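Local coordinates for cellulose-binding protein (Saccharophagus degradans, PDB 2X32) that binds a long polyisoprenoid diphosphate in its YceI-like domain and is implicated in plant cell wall breakdown, at residues I41-N54 against T74-L88. Numbering follows the deposited sequence.
Sequences ISTAGEAQLVIDLN and TATYSVATVTVPVDL. With OTP ((2E,6E,10E,14E,18E,22E,26E)-3,7,11,15,19,23,27,31-octamethyldotriaconta-2,6,10,14,18,22,26,30-octaenyl trihydrogen diphosphate), chain C.
A47, L49 and I51 pair with V84, V82 and A80 as the hydrogen-bonded pairs of an antiparallel ladder, two backbone bonds to each. The straightest runs from I51 N to A80 O (2.8 Å, 178° at the hydrogen). V86 N to G45 O and L53 N to S78 O extend the ladder at its two ends, and CA-H...O contacts such as Q48 CA to V82 O (3.2 Å) alternate with them.

Apolar side chains of these pairs face the octaprenyl chain. V82 sets CG1 anti to its backbone N (chi1 -176°) and CG2 beside it, and both methyls reach C14 of the lipid. A47 CB meets V86 CG2 at 3.7 Å, and both border the lipid's far tail, V86 CG2 lying 3.6 Å from C2. L53 CD1 comes to 3.5 Å from Y77 O, and CD2 turns to A80 CB. On the other face, V50 CG1 rests on V79 CB.

Polar side chains close the end beyond L53. T74 OG1 donates to N54 OD1 (2.7 Å), 27° out of the carbonyl plane, and a water joins N54 ND2 to T74 O. A valine in place of T74 would probably leave N54 OD1 without this donor and its amide freer to turn.

At the opposite end L88 CD1 touches T43 O (3.4 Å) within the type I turn S42-G45. Strands 28-42 and 99-109 flank the pair, continuing the curled antiparallel sheet around the lipid, and helix 61-72 lies in the connection between the two strands.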
loop_
_atom_site.group_PDB
_atom_site.type_symbol
_atom_site.label_atom_id
_atom_site.label_comp_id
_atom_site.label_asym_id
_atom_site.label_seq_id
_atom_site.Cartn_x
_atom_site.Cartn_y
_atom_site.Cartn_z
ATOM N N ILE A 41 -8.444 -12.413 -2.262
ATOM C CA ILE A 41 -8.841 -12.861 -0.923
ATOM C C ILE A 41 -9.166 -14.340 -1.057
ATOM O O ILE A 41 -10.025 -14.698 -1.864
ATOM C CB ILE A 41 -10.014 -12.084 -0.386
ATOM C CG1 ILE A 41 -9.785 -10.562 -0.465
ATOM C CG2 ILE A 41 -10.320 -12.548 1.003
ATOM C CD1 ILE A 41 -10.967 -9.709 -0.061
ATOM N N SER A 42 -8.468 -15.171 -0.294
ATOM C CA SER A 42 -8.682 -16.611 -0.396
ATOM C C SER A 42 -9.987 -17.010 0.293
ATOM O O SER A 42 -10.507 -16.309 1.150
ATOM C CB SER A 42 -7.529 -17.321 0.247
ATOM O OG SER A 42 -7.562 -17.216 1.673
ATOM N N THR A 43 -10.495 -18.195 -0.061
ATOM C CA THR A 43 -11.675 -18.754 0.607
ATOM C C THR A 43 -11.418 -19.087 2.088
ATOM O O THR A 43 -12.344 -19.215 2.872
ATOM C CB THR A 43 -12.174 -19.961 -0.124
ATOM O OG1 THR A 43 -11.115 -20.936 -0.152
ATOM C CG2 THR A 43 -12.688 -19.600 -1.562
ATOM N N ALA A 44 -10.129 -19.174 2.474
ATOM C CA ALA A 44 -9.741 -19.298 3.880
ATOM C C ALA A 44 -9.638 -17.984 4.650
ATOM O O ALA A 44 -9.271 -17.954 5.822
ATOM C CB ALA A 44 -8.453 -20.103 3.986
ATOM N N GLY A 45 -9.956 -16.886 3.963
ATOM C CA GLY A 45 -10.058 -15.600 4.593
ATOM C C GLY A 45 -8.757 -14.835 4.691
ATOM O O GLY A 45 -8.603 -14.074 5.615
ATOM N N GLU A 46 -7.824 -15.105 3.806
ATOM C CA GLU A 46 -6.576 -14.327 3.773
ATOM C C GLU A 46 -6.662 -13.379 2.609
ATOM O O GLU A 46 -6.689 -13.795 1.438
ATOM C CB GLU A 46 -5.326 -15.193 3.671
ATOM C CG GLU A 46 -4.038 -14.282 3.653
ATOM C CD GLU A 46 -2.729 -15.026 3.898
ATOM O OE1 GLU A 46 -2.131 -15.490 2.891
ATOM O OE2 GLU A 46 -2.293 -15.069 5.087
ATOM N N ALA A 47 -6.672 -12.081 2.923
ATOM C CA ALA A 47 -6.571 -11.054 1.914
ATOM C C ALA A 47 -5.124 -10.699 1.675
ATOM O O ALA A 47 -4.331 -10.613 2.620
ATOM C CB ALA A 47 -7.320 -9.789 2.348
ATOM N N GLN A 48 -4.762 -10.483 0.410
ATOM C CA GLN A 48 -3.439 -10.043 0.100
ATOM C C GLN A 48 -3.482 -8.862 -0.865
ATOM O O GLN A 48 -4.359 -8.763 -1.723
ATOM C CB GLN A 48 -2.619 -11.229 -0.418
ATOM C CG GLN A 48 -1.153 -11.005 -0.562
ATOM C CD GLN A 48 -0.408 -12.319 -0.670
ATOM O OE1 GLN A 48 -0.055 -12.949 0.337
ATOM N NE2 GLN A 48 -0.149 -12.734 -1.900
ATOM N N LEU A 49 -2.517 -7.977 -0.694
ATOM C CA LEU A 49 -2.270 -6.897 -1.635
ATOM C C LEU A 49 -0.753 -7.033 -1.921
ATOM O O LEU A 49 0.068 -6.977 -1.014
ATOM C CB LEU A 49 -2.543 -5.517 -1.053
ATOM C CG LEU A 49 -2.113 -4.358 -1.957
ATOM C CD1 LEU A 49 -3.020 -4.326 -3.230
ATOM C CD2 LEU A 49 -2.242 -3.028 -1.221
ATOM N N VAL A 50 -0.375 -7.183 -3.187
ATOM C CA VAL A 50 1.012 -7.235 -3.589
ATOM C C VAL A 50 1.287 -5.928 -4.385
ATOM O O VAL A 50 0.630 -5.619 -5.397
ATOM C CB VAL A 50 1.309 -8.438 -4.454
ATOM C CG1 VAL A 50 2.802 -8.461 -4.906
ATOM C CG2 VAL A 50 0.894 -9.740 -3.759
ATOM N N ILE A 51 2.277 -5.188 -3.905
ATOM C CA ILE A 51 2.626 -3.915 -4.457
ATOM C C ILE A 51 3.931 -4.087 -5.258
ATOM O O ILE A 51 4.958 -4.449 -4.705
ATOM C CB ILE A 51 2.870 -2.875 -3.338
ATOM C CG1 ILE A 51 1.601 -2.694 -2.516
ATOM C CG2 ILE A 51 3.284 -1.508 -3.966
ATOM C CD1 ILE A 51 1.844 -2.425 -1.107
ATOM N N ASP A 52 3.881 -3.830 -6.570
ATOM C CA ASP A 52 5.049 -3.960 -7.414
ATOM C C ASP A 52 5.953 -2.743 -7.270
ATOM O O ASP A 52 5.647 -1.654 -7.745
ATOM C CB ASP A 52 4.584 -4.125 -8.853
ATOM C CG ASP A 52 5.708 -4.126 -9.875
ATOM O OD1 ASP A 52 6.895 -4.091 -9.479
ATOM O OD2 ASP A 52 5.363 -4.111 -11.105
ATOM N N LEU A 53 7.064 -2.924 -6.546
ATOM C CA LEU A 53 7.855 -1.764 -6.175
ATOM C C LEU A 53 8.612 -1.208 -7.388
ATOM O O LEU A 53 8.963 -0.006 -7.429
ATOM C CB LEU A 53 8.828 -2.136 -5.052
ATOM C CG LEU A 53 8.160 -2.543 -3.757
ATOM C CD1 LEU A 53 9.199 -3.022 -2.768
ATOM C CD2 LEU A 53 7.341 -1.362 -3.151
ATOM N N ASN A 54 8.775 -2.014 -8.438
ATOM C CA ASN A 54 9.265 -1.483 -9.714
ATOM C C ASN A 54 8.319 -0.568 -10.478
ATOM O O ASN A 54 8.753 0.151 -11.381
ATOM C CB ASN A 54 9.699 -2.617 -10.659
ATOM C CG ASN A 54 11.013 -3.226 -10.239
ATOM O OD1 ASN A 54 12.003 -2.495 -10.058
ATOM N ND2 ASN A 54 11.027 -4.540 -10.073
ATOM N N THR A 74 15.020 -2.810 -5.441
ATOM C CA THR A 74 14.151 -3.768 -6.113
ATOM C C THR A 74 14.836 -4.993 -6.741
ATOM O O THR A 74 14.143 -5.999 -6.983
ATOM C CB THR A 74 13.248 -3.096 -7.151
ATOM O OG1 THR A 74 14.025 -2.585 -8.221
ATOM C CG2 THR A 74 12.372 -1.991 -6.508
ATOM N N ALA A 75 16.139 -4.944 -6.975
ATOM C CA ALA A 75 16.834 -6.174 -7.449
ATOM C C ALA A 75 16.736 -7.261 -6.372
ATOM O O ALA A 75 16.766 -8.469 -6.678
ATOM C CB ALA A 75 18.248 -5.907 -7.866
ATOM N N THR A 76 16.617 -6.849 -5.100
ATOM C CA THR A 76 16.443 -7.778 -3.983
ATOM C C THR A 76 15.016 -7.935 -3.558
ATOM O O THR A 76 14.515 -9.050 -3.279
ATOM C CB THR A 76 17.306 -7.299 -2.798
ATOM O OG1 THR A 76 18.685 -7.274 -3.235
ATOM C CG2 THR A 76 17.194 -8.231 -1.591
ATOM N N TYR A 77 14.315 -6.792 -3.603
ATOM C CA TYR A 77 12.945 -6.689 -3.110
ATOM C C TYR A 77 12.009 -6.146 -4.202
ATOM O O TYR A 77 11.769 -4.925 -4.300
ATOM C CB TYR A 77 12.867 -5.775 -1.899
ATOM C CG TYR A 77 13.795 -6.123 -0.769
ATOM C CD1 TYR A 77 13.614 -7.260 -0.017
ATOM C CD2 TYR A 77 14.884 -5.353 -0.524
ATOM C CE1 TYR A 77 14.463 -7.591 0.984
ATOM C CE2 TYR A 77 15.749 -5.677 0.502
ATOM C CZ TYR A 77 15.528 -6.839 1.228
ATOM O OH TYR A 77 16.406 -7.168 2.251
ATOM N N SER A 78 11.485 -7.021 -5.064
ATOM C CA SER A 78 10.731 -6.556 -6.221
ATOM C C SER A 78 9.302 -6.108 -5.803
ATOM O O SER A 78 8.680 -5.276 -6.476
ATOM C CB SER A 78 10.646 -7.599 -7.315
ATOM O OG SER A 78 10.107 -8.789 -6.800
ATOM N N VAL A 79 8.756 -6.738 -4.774
ATOM C CA VAL A 79 7.379 -6.489 -4.304
ATOM C C VAL A 79 7.326 -6.313 -2.798
ATOM O O VAL A 79 8.229 -6.761 -2.095
ATOM C CB VAL A 79 6.391 -7.559 -4.737
ATOM C CG1 VAL A 79 6.399 -7.702 -6.248
ATOM C CG2 VAL A 79 6.652 -8.910 -4.093
ATOM N N ALA A 80 6.305 -5.586 -2.338
ATOM C CA ALA A 80 5.903 -5.497 -0.911
ATOM C C ALA A 80 4.557 -6.206 -0.804
ATOM O O ALA A 80 3.707 -6.094 -1.710
ATOM C CB ALA A 80 5.803 -4.056 -0.412
ATOM N N THR A 81 4.388 -7.013 0.226
ATOM C CA THR A 81 3.195 -7.872 0.330
ATOM C C THR A 81 2.497 -7.591 1.627
ATOM O O THR A 81 3.121 -7.627 2.714
ATOM C CB THR A 81 3.600 -9.328 0.288
ATOM O OG1 THR A 81 4.300 -9.561 -0.929
ATOM C CG2 THR A 81 2.388 -10.208 0.404
ATOM N N VAL A 82 1.213 -7.256 1.554
ATOM C CA VAL A 82 0.373 -7.083 2.719
ATOM C C VAL A 82 -0.567 -8.279 2.840
ATOM O O VAL A 82 -1.208 -8.675 1.872
ATOM C CB VAL A 82 -0.520 -5.813 2.598
ATOM C CG1 VAL A 82 -1.311 -5.587 3.864
ATOM C CG2 VAL A 82 0.323 -4.572 2.268
ATOM N N THR A 83 -0.648 -8.838 4.037
ATOM C CA THR A 83 -1.578 -9.917 4.293
ATOM C C THR A 83 -2.475 -9.546 5.464
ATOM O O THR A 83 -2.021 -8.962 6.458
ATOM C CB THR A 83 -0.830 -11.223 4.560
ATOM O OG1 THR A 83 0.142 -11.452 3.535
ATOM C CG2 THR A 83 -1.789 -12.361 4.578
ATOM N N VAL A 84 -3.781 -9.838 5.344
ATOM C CA VAL A 84 -4.809 -9.382 6.343
ATOM C C VAL A 84 -5.814 -10.514 6.477
ATOM O O VAL A 84 -6.391 -10.910 5.474
ATOM C CB VAL A 84 -5.570 -8.138 5.849
ATOM C CG1 VAL A 84 -6.646 -7.663 6.897
ATOM C CG2 VAL A 84 -4.653 -6.906 5.441
ATOM N N PRO A 85 -6.080 -10.982 7.704
ATOM C CA PRO A 85 -7.197 -11.920 7.905
ATOM C C PRO A 85 -8.519 -11.215 7.771
ATOM O O PRO A 85 -8.689 -10.082 8.278
ATOM C CB PRO A 85 -7.012 -12.415 9.363
ATOM C CG PRO A 85 -6.164 -11.413 9.960
ATOM C CD PRO A 85 -5.224 -10.922 8.904
ATOM N N VAL A 86 -9.446 -11.825 7.025
ATOM C CA VAL A 86 -10.735 -11.195 6.745
ATOM C C VAL A 86 -11.829 -12.176 7.153
ATOM O O VAL A 86 -11.628 -13.381 7.038
ATOM C CB VAL A 86 -10.815 -10.917 5.211
ATOM C CG1 VAL A 86 -12.268 -10.740 4.644
ATOM C CG2 VAL A 86 -9.908 -9.712 4.974
ATOM N N ASP A 87 -12.931 -11.633 7.650
ATOM C CA ASP A 87 -14.167 -12.390 7.951
ATOM C C ASP A 87 -15.046 -12.352 6.723
ATOM O O ASP A 87 -15.775 -11.423 6.485
ATOM C CB ASP A 87 -14.860 -11.728 9.131
ATOM C CG ASP A 87 -16.124 -12.449 9.560
ATOM O OD1 ASP A 87 -16.648 -13.321 8.825
ATOM O OD2 ASP A 87 -16.573 -12.175 10.701
ATOM N N LEU A 88 -15.002 -13.430 5.944
ATOM C CA LEU A 88 -15.758 -13.464 4.705
ATOM C C LEU A 88 -17.269 -13.384 4.934
ATOM O O LEU A 88 -17.989 -12.870 4.075
ATOM C CB LEU A 88 -15.482 -14.768 3.923
ATOM C CG LEU A 88 -14.052 -14.877 3.332
ATOM C CD1 LEU A 88 -13.888 -16.226 2.675
ATOM C CD2 LEU A 88 -13.838 -13.837 2.337
HETATM O O7 OTP C . 14.406 18.598 -4.766
HETATM P P2 OTP C . 15.020 17.841 -5.914
HETATM O O5 OTP C . 16.486 18.177 -6.125
HETATM O O6 OTP C . 14.193 17.837 -7.172
HETATM O O4 OTP C . 15.070 16.286 -5.366
HETATM P P1 OTP C . 14.199 15.036 -5.904
HETATM O O2 OTP C . 12.832 15.203 -5.268
HETATM O O3 OTP C . 14.389 14.710 -7.371
HETATM O O1 OTP C . 14.720 13.718 -5.122
HETATM C C40 OTP C . 14.427 13.627 -3.713
HETATM C C39 OTP C . 13.563 12.393 -3.423
HETATM C C37 OTP C . 12.486 12.424 -2.661
HETATM C C38 OTP C . 11.873 13.654 -1.978
HETATM C C36 OTP C . 11.727 11.128 -2.390
HETATM C C35 OTP C . 11.889 10.586 -0.993
HETATM C C34 OTP C . 11.010 9.337 -0.783
HETATM C C32 OTP C . 10.402 8.997 0.360
HETATM C C33 OTP C . 10.426 9.870 1.569
HETATM C C31 OTP C . 9.511 7.746 0.337
HETATM C C30 OTP C . 9.802 6.651 1.332
HETATM C C29 OTP C . 8.772 5.529 1.262
HETATM C C27 OTP C . 8.327 4.850 2.315
HETATM C C28 OTP C . 8.856 5.003 3.739
HETATM C C26 OTP C . 7.188 3.863 2.183
HETATM C C25 OTP C . 6.537 3.747 0.822
HETATM C C24 OTP C . 5.151 3.080 0.833
HETATM C C22 OTP C . 4.883 1.819 0.499
HETATM C C23 OTP C . 5.864 0.836 -0.091
HETATM C C21 OTP C . 3.469 1.339 0.654
HETATM C C20 OTP C . 3.292 0.307 1.799
HETATM C C19 OTP C . 1.867 -0.231 1.929
HETATM C C17 OTP C . 0.977 0.108 2.860
HETATM C C18 OTP C . 1.238 0.939 4.067
HETATM C C16 OTP C . -0.452 -0.391 2.711
HETATM C C15 OTP C . -0.896 -1.243 3.866
HETATM C C14 OTP C . -2.155 -2.007 3.540
HETATM C C12 OTP C . -3.143 -2.290 4.425
HETATM C C13 OTP C . -3.107 -1.790 5.868
HETATM C C11 OTP C . -4.345 -3.095 4.051
HETATM C C10 OTP C . -4.537 -3.432 2.627
HETATM C C9 OTP C . -5.897 -4.022 2.248
HETATM C C7 OTP C . -6.164 -5.307 1.963
HETATM C C8 OTP C . -5.145 -6.421 1.832
HETATM C C6 OTP C . -7.603 -5.685 1.699
HETATM C C5 OTP C . -8.319 -6.275 2.898
HETATM C C4 OTP C . -9.713 -6.730 2.577
HETATM C C2 OTP C . -10.737 -6.615 3.429
HETATM C C3 OTP C . -10.734 -6.065 4.813
HETATM C C1 OTP C . -12.074 -7.139 2.985
HETATM O O HOH W 1 13.431 -6.122 -9.593
#